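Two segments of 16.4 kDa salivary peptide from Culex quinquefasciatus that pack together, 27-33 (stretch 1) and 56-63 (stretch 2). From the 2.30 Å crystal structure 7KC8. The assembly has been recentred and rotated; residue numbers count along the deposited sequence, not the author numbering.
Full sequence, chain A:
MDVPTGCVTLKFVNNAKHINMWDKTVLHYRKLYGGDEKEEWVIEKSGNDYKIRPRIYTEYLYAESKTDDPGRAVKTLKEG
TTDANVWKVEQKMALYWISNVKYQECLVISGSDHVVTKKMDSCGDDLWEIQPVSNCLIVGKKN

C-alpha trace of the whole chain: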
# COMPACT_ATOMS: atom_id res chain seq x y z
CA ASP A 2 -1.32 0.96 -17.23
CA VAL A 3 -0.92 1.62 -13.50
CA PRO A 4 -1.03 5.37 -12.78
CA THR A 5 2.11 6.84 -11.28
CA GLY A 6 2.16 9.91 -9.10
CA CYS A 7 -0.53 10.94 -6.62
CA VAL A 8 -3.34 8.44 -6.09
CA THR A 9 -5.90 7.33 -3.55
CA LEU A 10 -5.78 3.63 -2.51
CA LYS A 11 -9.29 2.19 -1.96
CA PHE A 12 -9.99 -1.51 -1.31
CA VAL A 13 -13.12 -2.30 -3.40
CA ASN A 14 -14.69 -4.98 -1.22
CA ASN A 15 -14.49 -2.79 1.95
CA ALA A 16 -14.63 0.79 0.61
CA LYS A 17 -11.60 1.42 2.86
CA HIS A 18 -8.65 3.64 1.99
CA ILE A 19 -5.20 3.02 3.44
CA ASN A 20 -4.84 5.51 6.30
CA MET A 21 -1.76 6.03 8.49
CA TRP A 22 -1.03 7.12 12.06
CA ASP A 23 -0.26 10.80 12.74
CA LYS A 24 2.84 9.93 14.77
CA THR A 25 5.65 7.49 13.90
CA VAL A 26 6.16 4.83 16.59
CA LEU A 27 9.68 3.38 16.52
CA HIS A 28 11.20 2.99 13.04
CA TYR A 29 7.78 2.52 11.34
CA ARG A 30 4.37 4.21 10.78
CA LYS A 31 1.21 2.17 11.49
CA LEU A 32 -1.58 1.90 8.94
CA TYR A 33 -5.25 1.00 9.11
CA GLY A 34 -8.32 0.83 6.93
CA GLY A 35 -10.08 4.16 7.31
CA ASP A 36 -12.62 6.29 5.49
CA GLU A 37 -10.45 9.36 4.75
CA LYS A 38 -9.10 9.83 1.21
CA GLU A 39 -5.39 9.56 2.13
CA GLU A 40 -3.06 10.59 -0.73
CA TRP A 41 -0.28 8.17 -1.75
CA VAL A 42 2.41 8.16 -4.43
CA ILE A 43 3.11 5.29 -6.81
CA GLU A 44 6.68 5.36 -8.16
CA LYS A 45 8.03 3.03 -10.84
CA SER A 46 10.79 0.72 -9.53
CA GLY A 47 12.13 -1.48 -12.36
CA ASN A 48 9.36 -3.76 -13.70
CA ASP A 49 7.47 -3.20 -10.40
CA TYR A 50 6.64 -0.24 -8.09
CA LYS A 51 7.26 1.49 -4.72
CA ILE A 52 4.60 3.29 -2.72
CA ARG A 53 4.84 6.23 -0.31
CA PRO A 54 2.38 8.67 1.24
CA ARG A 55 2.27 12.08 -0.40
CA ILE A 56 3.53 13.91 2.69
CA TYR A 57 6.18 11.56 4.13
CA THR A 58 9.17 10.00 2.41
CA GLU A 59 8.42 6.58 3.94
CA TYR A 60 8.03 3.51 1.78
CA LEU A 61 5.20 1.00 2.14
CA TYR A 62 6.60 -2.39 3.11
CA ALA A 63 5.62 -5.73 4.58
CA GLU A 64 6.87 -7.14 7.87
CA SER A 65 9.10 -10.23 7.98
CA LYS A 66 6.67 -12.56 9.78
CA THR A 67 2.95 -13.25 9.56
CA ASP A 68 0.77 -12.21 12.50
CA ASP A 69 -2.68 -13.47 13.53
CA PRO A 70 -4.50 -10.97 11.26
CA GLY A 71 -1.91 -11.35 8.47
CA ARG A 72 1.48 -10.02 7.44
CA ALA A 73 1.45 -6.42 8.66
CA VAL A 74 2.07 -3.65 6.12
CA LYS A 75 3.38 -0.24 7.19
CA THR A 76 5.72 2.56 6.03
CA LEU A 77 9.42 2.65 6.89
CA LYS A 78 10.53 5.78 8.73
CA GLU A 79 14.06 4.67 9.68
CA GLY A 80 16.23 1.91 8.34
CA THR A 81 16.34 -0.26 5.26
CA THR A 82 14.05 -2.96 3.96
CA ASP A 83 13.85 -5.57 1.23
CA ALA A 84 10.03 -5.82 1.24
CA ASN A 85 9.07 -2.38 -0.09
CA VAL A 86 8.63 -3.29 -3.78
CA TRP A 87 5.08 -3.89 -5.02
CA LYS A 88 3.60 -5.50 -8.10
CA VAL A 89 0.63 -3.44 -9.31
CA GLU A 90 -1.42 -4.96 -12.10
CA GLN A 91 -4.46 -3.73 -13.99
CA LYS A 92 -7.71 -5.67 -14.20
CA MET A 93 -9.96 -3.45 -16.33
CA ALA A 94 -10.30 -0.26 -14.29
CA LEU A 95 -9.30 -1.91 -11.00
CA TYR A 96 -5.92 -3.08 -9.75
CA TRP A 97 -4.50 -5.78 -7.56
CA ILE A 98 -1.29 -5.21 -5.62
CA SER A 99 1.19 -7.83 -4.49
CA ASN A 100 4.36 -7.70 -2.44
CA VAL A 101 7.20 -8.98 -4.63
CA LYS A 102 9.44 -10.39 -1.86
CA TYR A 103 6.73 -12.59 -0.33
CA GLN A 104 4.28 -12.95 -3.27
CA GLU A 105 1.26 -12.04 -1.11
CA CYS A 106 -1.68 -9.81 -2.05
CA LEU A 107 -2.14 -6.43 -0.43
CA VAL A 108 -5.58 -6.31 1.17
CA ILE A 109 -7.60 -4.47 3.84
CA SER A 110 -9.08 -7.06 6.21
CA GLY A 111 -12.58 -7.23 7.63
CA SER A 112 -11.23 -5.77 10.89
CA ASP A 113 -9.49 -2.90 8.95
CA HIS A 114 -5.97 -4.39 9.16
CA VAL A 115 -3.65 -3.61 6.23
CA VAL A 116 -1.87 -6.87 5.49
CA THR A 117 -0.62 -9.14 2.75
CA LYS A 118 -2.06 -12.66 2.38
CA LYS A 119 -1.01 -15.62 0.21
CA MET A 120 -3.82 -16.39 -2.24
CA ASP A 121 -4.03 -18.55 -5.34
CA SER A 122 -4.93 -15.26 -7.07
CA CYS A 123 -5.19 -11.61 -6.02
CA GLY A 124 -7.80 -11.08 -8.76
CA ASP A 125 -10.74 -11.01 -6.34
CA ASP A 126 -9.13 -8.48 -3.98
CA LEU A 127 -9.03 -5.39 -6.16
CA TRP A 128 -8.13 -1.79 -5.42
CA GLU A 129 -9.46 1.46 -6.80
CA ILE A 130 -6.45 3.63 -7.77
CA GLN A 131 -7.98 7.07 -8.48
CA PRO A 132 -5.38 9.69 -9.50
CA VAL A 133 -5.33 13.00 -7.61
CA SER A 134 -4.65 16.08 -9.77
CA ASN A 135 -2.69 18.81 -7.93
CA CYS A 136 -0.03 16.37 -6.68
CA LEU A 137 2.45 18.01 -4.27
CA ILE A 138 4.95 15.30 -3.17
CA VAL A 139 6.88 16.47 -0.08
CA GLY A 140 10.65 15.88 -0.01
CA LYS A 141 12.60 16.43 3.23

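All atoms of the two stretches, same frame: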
# COMPACT_ATOMS: atom_id res chain seq x y z
N LEU A 27 8.21 3.53 16.50
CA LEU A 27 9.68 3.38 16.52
C LEU A 27 10.22 3.75 15.15
O LEU A 27 10.22 4.93 14.80
CB LEU A 27 9.97 1.92 16.84
CG LEU A 27 9.10 1.32 17.95
CD1 LEU A 27 9.20 -0.19 17.97
CD2 LEU A 27 9.49 1.90 19.31
N HIS A 28 10.61 2.75 14.37
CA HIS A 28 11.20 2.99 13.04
C HIS A 28 10.11 2.89 11.96
O HIS A 28 10.48 2.97 10.79
CB HIS A 28 12.26 1.92 12.84
CG HIS A 28 11.73 0.52 12.88
ND1 HIS A 28 11.57 -0.17 14.06
CD2 HIS A 28 11.34 -0.31 11.90
CE1 HIS A 28 11.09 -1.37 13.80
NE2 HIS A 28 10.94 -1.47 12.48
N TYR A 29 8.85 2.77 12.33
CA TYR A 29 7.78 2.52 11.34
C TYR A 29 6.52 3.35 11.62
O TYR A 29 6.37 3.85 12.72
CB TYR A 29 7.44 1.03 11.34
CG TYR A 29 6.88 0.51 12.64
CD1 TYR A 29 5.52 0.53 12.89
CD2 TYR A 29 7.71 0.02 13.63
CE1 TYR A 29 5.00 0.08 14.09
CE2 TYR A 29 7.20 -0.44 14.84
CZ TYR A 29 5.84 -0.41 15.07
OH TYR A 29 5.33 -0.86 16.25
N ARG A 30 5.67 3.51 10.61
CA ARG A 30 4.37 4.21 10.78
C ARG A 30 3.22 3.21 10.57
O ARG A 30 3.17 2.62 9.51
CB ARG A 30 4.21 5.38 9.82
CG ARG A 30 2.92 6.17 10.00
CD ARG A 30 2.90 7.43 9.17
NE ARG A 30 4.11 8.21 9.34
CZ ARG A 30 4.20 9.33 10.04
NH1 ARG A 30 3.14 9.83 10.63
NH2 ARG A 30 5.36 9.95 10.13
N LYS A 31 2.30 3.15 11.52
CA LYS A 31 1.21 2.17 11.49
C LYS A 31 0.09 2.61 10.56
O LYS A 31 -0.22 3.80 10.44
CB LYS A 31 0.66 1.93 12.89
N LEU A 32 -0.51 1.64 9.89
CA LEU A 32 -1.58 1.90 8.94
C LEU A 32 -2.86 1.21 9.41
O LEU A 32 -2.82 0.29 10.24
CB LEU A 32 -1.21 1.40 7.53
CG LEU A 32 0.18 1.75 6.99
CD1 LEU A 32 0.40 1.11 5.62
CD2 LEU A 32 0.31 3.25 6.90
N TYR A 33 -3.98 1.66 8.85
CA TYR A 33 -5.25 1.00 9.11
C TYR A 33 -6.21 1.36 7.99
O TYR A 33 -6.05 2.39 7.32
CB TYR A 33 -5.84 1.38 10.48
CG TYR A 33 -6.13 2.85 10.61
CD1 TYR A 33 -5.13 3.74 11.02
CD2 TYR A 33 -7.38 3.37 10.28
CE1 TYR A 33 -5.38 5.09 11.12
CE2 TYR A 33 -7.63 4.74 10.38
CZ TYR A 33 -6.62 5.58 10.80
OH TYR A 33 -6.84 6.93 10.91
N ILE A 56 2.93 12.92 1.81
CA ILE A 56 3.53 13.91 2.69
C ILE A 56 4.70 13.38 3.51
O ILE A 56 5.36 14.18 4.19
CB ILE A 56 2.49 14.56 3.63
CG1 ILE A 56 1.93 13.56 4.65
CG2 ILE A 56 1.36 15.20 2.83
CD1 ILE A 56 1.27 14.26 5.81
N TYR A 57 4.99 12.09 3.46
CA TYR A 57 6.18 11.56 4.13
C TYR A 57 6.99 10.73 3.16
O TYR A 57 6.44 9.96 2.36
CB TYR A 57 5.84 10.67 5.33
CG TYR A 57 4.89 11.27 6.32
CD1 TYR A 57 5.27 12.31 7.15
CD2 TYR A 57 3.60 10.77 6.43
CE1 TYR A 57 4.38 12.85 8.07
CE2 TYR A 57 2.70 11.30 7.33
CZ TYR A 57 3.10 12.34 8.16
OH TYR A 57 2.19 12.85 9.05
N THR A 58 8.31 10.85 3.23
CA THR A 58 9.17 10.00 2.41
C THR A 58 9.43 8.70 3.17
O THR A 58 10.52 8.44 3.69
CB THR A 58 10.44 10.73 2.04
OG1 THR A 58 11.40 9.77 1.58
CG2 THR A 58 11.00 11.50 3.23
N GLU A 59 8.38 7.87 3.26
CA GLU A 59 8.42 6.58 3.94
C GLU A 59 7.77 5.53 3.06
O GLU A 59 6.62 5.68 2.64
CB GLU A 59 7.69 6.62 5.29
CG GLU A 59 7.96 7.85 6.13
CD GLU A 59 7.01 7.97 7.30
OE1 GLU A 59 6.16 7.07 7.45
OE2 GLU A 59 7.09 8.94 8.07
N TYR A 60 8.48 4.44 2.80
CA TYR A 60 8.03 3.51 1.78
C TYR A 60 7.22 2.38 2.39
O TYR A 60 7.66 1.73 3.34
CB TYR A 60 9.22 2.97 0.98
CG TYR A 60 9.60 3.98 -0.06
CD1 TYR A 60 8.71 4.31 -1.07
CD2 TYR A 60 10.82 4.64 -0.00
CE1 TYR A 60 9.02 5.25 -2.02
CE2 TYR A 60 11.14 5.59 -0.96
CZ TYR A 60 10.24 5.89 -1.96
OH TYR A 60 10.56 6.83 -2.92
N LEU A 61 6.04 2.16 1.82
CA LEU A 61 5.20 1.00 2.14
C LEU A 61 6.01 -0.28 2.07
O LEU A 61 6.71 -0.54 1.09
CB LEU A 61 4.03 0.92 1.16
CG LEU A 61 2.83 0.07 1.58
CD1 LEU A 61 2.14 0.80 2.69
CD2 LEU A 61 1.88 -0.21 0.42
N TYR A 62 5.90 -1.11 3.10
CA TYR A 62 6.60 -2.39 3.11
C TYR A 62 5.83 -3.37 3.96
O TYR A 62 4.88 -3.01 4.67
CB TYR A 62 8.02 -2.27 3.63
CG TYR A 62 8.10 -2.17 5.14
CD1 TYR A 62 7.62 -1.06 5.81
CD2 TYR A 62 8.67 -3.20 5.89
CE1 TYR A 62 7.69 -0.96 7.18
CE2 TYR A 62 8.75 -3.11 7.27
CZ TYR A 62 8.26 -1.99 7.91
OH TYR A 62 8.34 -1.89 9.28
N ALA A 63 6.25 -4.63 3.88
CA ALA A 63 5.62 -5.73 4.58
C ALA A 63 6.57 -6.30 5.62
O ALA A 63 7.76 -6.47 5.35
CB ALA A 63 5.18 -6.83 3.61

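This is a small contact made by side chains, in which one buried arginine is gripped at its edge by a carboxylate and covered on one face by a tyrosine ring, with a leucine pair and a tyrosine hydroxyl completing the interface. The two segments cross almost at right angles, their end-to-end directions 86° apart, and even the nearest alpha carbons, those of Arg30 and Glu59, are 8.3 Å apart. No backbone hydrogen bond joins them, so long side chains must span the gap; together they bury 293 Å².

Arg30 contributes most. Its CA-to-CB bond points toward the second stretch, and chi1 and chi2, both t, extend the chain before chi3 turns to m and presents the guanidinium to Glu59. That residue also points toward its partner, and with chi3 near 0° its carboxylate meets the arginine edge side by side. NE of Arg30 donates to OE1 of Glu59 at 3.0 Å, while NH2 of Arg30 donates to OE2 of Glu59 at 2.9 Å, giving the paired hydrogen bonds of a bidentate salt bridge. A third bond, from Arg30 NE to Glu59 OE2 at 3.3 Å, is weak, its angle of 134° well short of linear. Both residues are buried, where an unpaired charge would be costly; here each offsets the other, and Arg30 NH1 and Glu59 OE1 also find hydrogen bonds elsewhere in the structure.

The hydrogen-bonding edge leaves the flat faces of the guanidinium free, and Tyr57 uses one of them. The two planes lie within 12° of each other, and Arg30 CZ sits 3.7 Å from the centroid of the Tyr57 ring, only 15° off the ring normal. This is both a stack and a cation-pi contact: the aromatic face offers electron density to the delocalised positive charge without competing for its N-H groups. Arginine suits the place because its planar head can do both things at once, binding a carboxylate in its plane and an aromatic ring above it.

Away from this polar centre, Leu32 CD1 meets Leu61 CD1 at 3.4 Å, a close apolar contact. Leu61 starts out sideways, but its end comes nearer, and branched aliphatic tips fill such a spot without leaving polar groups unsatisfied. Tyr62 likewise sets off sideways and uses the length of its ring to reach across: its OH lies 3.7 Å from Tyr29 CB and 4.1 Å from His28 NE2, packing contacts that extend the interface.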